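Local coordinates for UDP-4-amino-4,6-dideoxy-N-acetyl-beta-L-altrosamine transaminase (Helicobacter pylori, PDB 2FNU), which transfers an amino group from glutamate to a UDP-linked 4-keto sugar, the second step in making the pseudaminic acid that decorates flagellin, at residues D129-S134 and L285-M290. Sequence-based numbering, arbitrary orientation.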
ATOM      1  N   ASP B 129      -4.927 -13.981 -16.631  1.00 11.35           N
ATOM      2  CA  ASP B 129      -4.111 -14.366 -17.785  1.00 10.94           C
ATOM      3  C   ASP B 129      -2.924 -15.133 -17.224  1.00 12.52           C
ATOM      4  O   ASP B 129      -1.885 -14.555 -16.886  1.00 13.15           O
ATOM      5  CB  ASP B 129      -3.678 -13.122 -18.551  1.00  9.70           C
ATOM      6  CG  ASP B 129      -4.859 -12.304 -19.031  1.00 15.16           C
ATOM      7  OD1 ASP B 129      -5.849 -12.904 -19.521  1.00 15.06           O
ATOM      8  OD2 ASP B 129      -4.816 -11.068 -18.892  1.00 16.28           O
ATOM      9  N   TYR B 130      -3.091 -16.449 -17.100  1.00 12.03           N
ATOM     10  CA  TYR B 130      -2.087 -17.256 -16.422  1.00 12.37           C
ATOM     11  C   TYR B 130      -0.778 -17.284 -17.206  1.00  9.75           C
ATOM     12  O   TYR B 130      -0.762 -17.622 -18.396  1.00 12.26           O
ATOM     13  CB  TYR B 130      -2.616 -18.678 -16.224  1.00 12.45           C
ATOM     14  CG  TYR B 130      -1.606 -19.593 -15.572  1.00 12.62           C
ATOM     15  CD1 TYR B 130      -0.730 -20.344 -16.348  1.00 14.90           C
ATOM     16  CD2 TYR B 130      -1.529 -19.692 -14.194  1.00 12.87           C
ATOM     17  CE1 TYR B 130       0.208 -21.176 -15.771  1.00 12.69           C
ATOM     18  CE2 TYR B 130      -0.591 -20.529 -13.589  1.00 12.35           C
ATOM     19  CZ  TYR B 130       0.278 -21.255 -14.392  1.00 12.96           C
ATOM     20  OH  TYR B 130       1.203 -22.101 -13.817  1.00 13.72           O
ATOM     21  N   ALA B 131       0.319 -16.956 -16.499  1.00 12.06           N
ATOM     22  CA  ALA B 131       1.675 -16.918 -17.061  1.00 11.77           C
ATOM     23  C   ALA B 131       1.883 -15.802 -18.067  1.00 12.95           C
ATOM     24  O   ALA B 131       2.961 -15.695 -18.651  1.00 13.49           O
ATOM     25  CB  ALA B 131       2.085 -18.290 -17.672  1.00 12.52           C
ATOM     26  N   GLY B 132       0.858 -14.966 -18.248  1.00 12.84           N
ATOM     27  CA  GLY B 132       0.860 -13.958 -19.302  1.00 13.29           C
ATOM     28  C   GLY B 132       0.015 -14.300 -20.504  1.00 15.12           C
ATOM     29  O   GLY B 132      -0.207 -13.448 -21.363  1.00 14.62           O
ATOM     30  N   LYS B 133      -0.495 -15.526 -20.576  1.00 12.85           N
ATOM     31  CA  LYS B 133      -1.291 -15.918 -21.736  1.00 12.56           C
ATOM     32  C   LYS B 133      -2.709 -15.368 -21.608  1.00 13.13           C
ATOM     33  O   LYS B 133      -3.420 -15.674 -20.648  1.00 13.80           O
ATOM     34  CB  LYS B 133      -1.333 -17.439 -21.870  1.00 14.16           C
ATOM     35  CG  LYS B 133      -2.114 -17.890 -23.100  1.00 14.13           C
ATOM     36  CD  LYS B 133      -2.175 -19.413 -23.179  1.00 15.42           C
ATOM     37  CE  LYS B 133      -2.654 -19.878 -24.537  1.00 15.87           C
ATOM     38  NZ  LYS B 133      -2.556 -21.380 -24.600  1.00 17.23           N
ATOM     39  N   SER B 134      -3.135 -14.574 -22.593  1.00 12.46           N
ATOM     40  CA  SER B 134      -4.502 -14.038 -22.554  1.00 10.92           C
ATOM     41  C   SER B 134      -5.525 -15.155 -22.512  1.00 10.87           C
ATOM     42  O   SER B 134      -5.405 -16.156 -23.235  1.00 14.31           O
ATOM     43  CB  SER B 134      -4.770 -13.161 -23.784  1.00 12.71           C
ATOM     44  OG  SER B 134      -6.116 -12.690 -23.774  1.00 13.31           O
ATOM     45  N   LEU B 285       5.884 -16.341 -16.775  1.00 13.10           N
ATOM     46  CA  LEU B 285       6.305 -17.688 -16.350  1.00 11.56           C
ATOM     47  C   LEU B 285       6.633 -18.545 -17.553  1.00 12.63           C
ATOM     48  O   LEU B 285       6.122 -18.286 -18.662  1.00 12.88           O
ATOM     49  CB  LEU B 285       5.210 -18.414 -15.560  1.00 12.85           C
ATOM     50  CG  LEU B 285       4.598 -17.724 -14.341  1.00 13.68           C
ATOM     51  CD1 LEU B 285       3.413 -18.523 -13.751  1.00 13.22           C
ATOM     52  CD2 LEU B 285       5.655 -17.503 -13.269  1.00 13.17           C
ATOM     53  N   TYR B 286       7.444 -19.577 -17.324  1.00 11.51           N
ATOM     54  CA  TYR B 286       7.634 -20.641 -18.316  1.00 11.32           C
ATOM     55  C   TYR B 286       7.163 -21.939 -17.650  1.00 12.73           C
ATOM     56  O   TYR B 286       7.944 -22.590 -16.946  1.00 13.46           O
ATOM     57  CB  TYR B 286       9.111 -20.774 -18.729  1.00  9.86           C
ATOM     58  CG  TYR B 286       9.294 -21.786 -19.828  1.00 12.32           C
ATOM     59  CD1 TYR B 286       9.213 -21.400 -21.170  1.00 12.08           C
ATOM     60  CD2 TYR B 286       9.487 -23.138 -19.528  1.00 12.13           C
ATOM     61  CE1 TYR B 286       9.368 -22.342 -22.207  1.00 12.83           C
ATOM     62  CE2 TYR B 286       9.620 -24.072 -20.548  1.00 12.38           C
ATOM     63  CZ  TYR B 286       9.563 -23.666 -21.873  1.00 14.22           C
ATOM     64  OH  TYR B 286       9.701 -24.587 -22.893  1.00 13.74           O
ATOM     65  N   PRO B 287       5.866 -22.271 -17.786  1.00 11.63           N
ATOM     66  CA  PRO B 287       5.324 -23.487 -17.167  1.00 12.59           C
ATOM     67  C   PRO B 287       5.594 -24.746 -17.969  1.00 13.55           C
ATOM     68  O   PRO B 287       5.489 -24.744 -19.205  1.00 13.62           O
ATOM     69  CB  PRO B 287       3.796 -23.241 -17.148  1.00 12.53           C
ATOM     70  CG  PRO B 287       3.620 -21.781 -17.526  1.00 13.77           C
ATOM     71  CD  PRO B 287       4.807 -21.457 -18.409  1.00 12.53           C
ATOM     72  N   ILE B 288       5.917 -25.817 -17.248  1.00 13.67           N
ATOM     73  CA  ILE B 288       5.901 -27.146 -17.853  1.00 13.31           C
ATOM     74  C   ILE B 288       4.906 -28.006 -17.076  1.00 15.29           C
ATOM     75  O   ILE B 288       4.718 -27.796 -15.862  1.00 14.59           O
ATOM     76  CB  ILE B 288       7.307 -27.819 -17.860  1.00 14.43           C
ATOM     77  CG1 ILE B 288       7.804 -28.056 -16.420  1.00 13.51           C
ATOM     78  CG2 ILE B 288       8.297 -27.002 -18.696  1.00 15.57           C
ATOM     79  CD1 ILE B 288       9.139 -28.845 -16.339  1.00 13.98           C
ATOM     80  N   LEU B 289       4.275 -28.960 -17.763  1.00 14.22           N
ATOM     81  CA  LEU B 289       3.313 -29.868 -17.125  1.00 15.44           C
ATOM     82  C   LEU B 289       3.837 -31.303 -17.154  1.00 16.18           C
ATOM     83  O   LEU B 289       3.971 -31.894 -18.231  1.00 15.79           O
ATOM     84  CB  LEU B 289       1.937 -29.812 -17.815  1.00 14.57           C
ATOM     85  CG  LEU B 289       1.240 -28.455 -17.851  1.00 17.91           C
ATOM     86  CD1 LEU B 289      -0.027 -28.570 -18.688  1.00 25.73           C
ATOM     87  CD2 LEU B 289       0.936 -28.013 -16.435  1.00 20.71           C
ATOM     88  N   MET B 290       4.140 -31.857 -15.978  1.00 13.89           N
ATOM     89  CA  MET B 290       4.688 -33.220 -15.875  1.00 16.32           C
ATOM     90  C   MET B 290       3.700 -34.275 -16.302  1.00 17.49           C
ATOM     91  O   MET B 290       2.499 -34.132 -16.090  1.00 18.51           O
ATOM     92  CB  MET B 290       5.021 -33.559 -14.414  1.00 17.21           C
ATOM     93  CG  MET B 290       5.950 -32.625 -13.706  1.00 22.40           C
ATOM     94  SD  MET B 290       6.477 -33.340 -12.124  1.00 19.05           S
ATOM     95  CE  MET B 290       4.971 -33.796 -11.277  1.00 17.49           C
TER
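The methyl of Ala131 points at the facing segment and meets two side chains there, its CB 3.8 Å from CB of Leu285 and equally far from CG of Pro287. The isobutyl group of Leu285, with CG anti to its own carbonyl carbon (chi1 -54°), lies alongside the Ala131 backbone, CD1 coming within 4.1 Å of Ala131 CA. Tyr130 and Pro287 meet tip to tip: CE1 of the ring stands 3.9 Å from the CG corner of the proline. The phenol ring also grazes the end of Leu285, CZ lying 4.2 Å from CD1. Across this buried patch the side chains meet by apolar packing alone. Its two halves come from different parts of the PLP-dependent aminotransferase fold: the turn that follows strand 122-128 of the seven-stranded sheet, and the segment carrying strand 286-290, central in a three-stranded antiparallel sheet. Two overlapping beta turns shape the first: Gly132 N bonds to Asp129 O, closing a type II turn over Tyr130 and Ala131, and Lys133 N bonds to Tyr130 O; Ala131 and Gly132 both adopt positive phi. His157, which lines the PMP pocket, accepts a hydrogen bond from Ala131 N through ND1. Tyr130 reaches across with CG anti to its backbone N (chi1 178°), and its OH is hydrogen-bonded to O of His315, a substrate-binding residue, while Phe340 packs edge-to-face with the ring. Leu285 in turn touches His315, and its side chain comes within about 6 Å of the bound nucleotide sugar, nearest atoms.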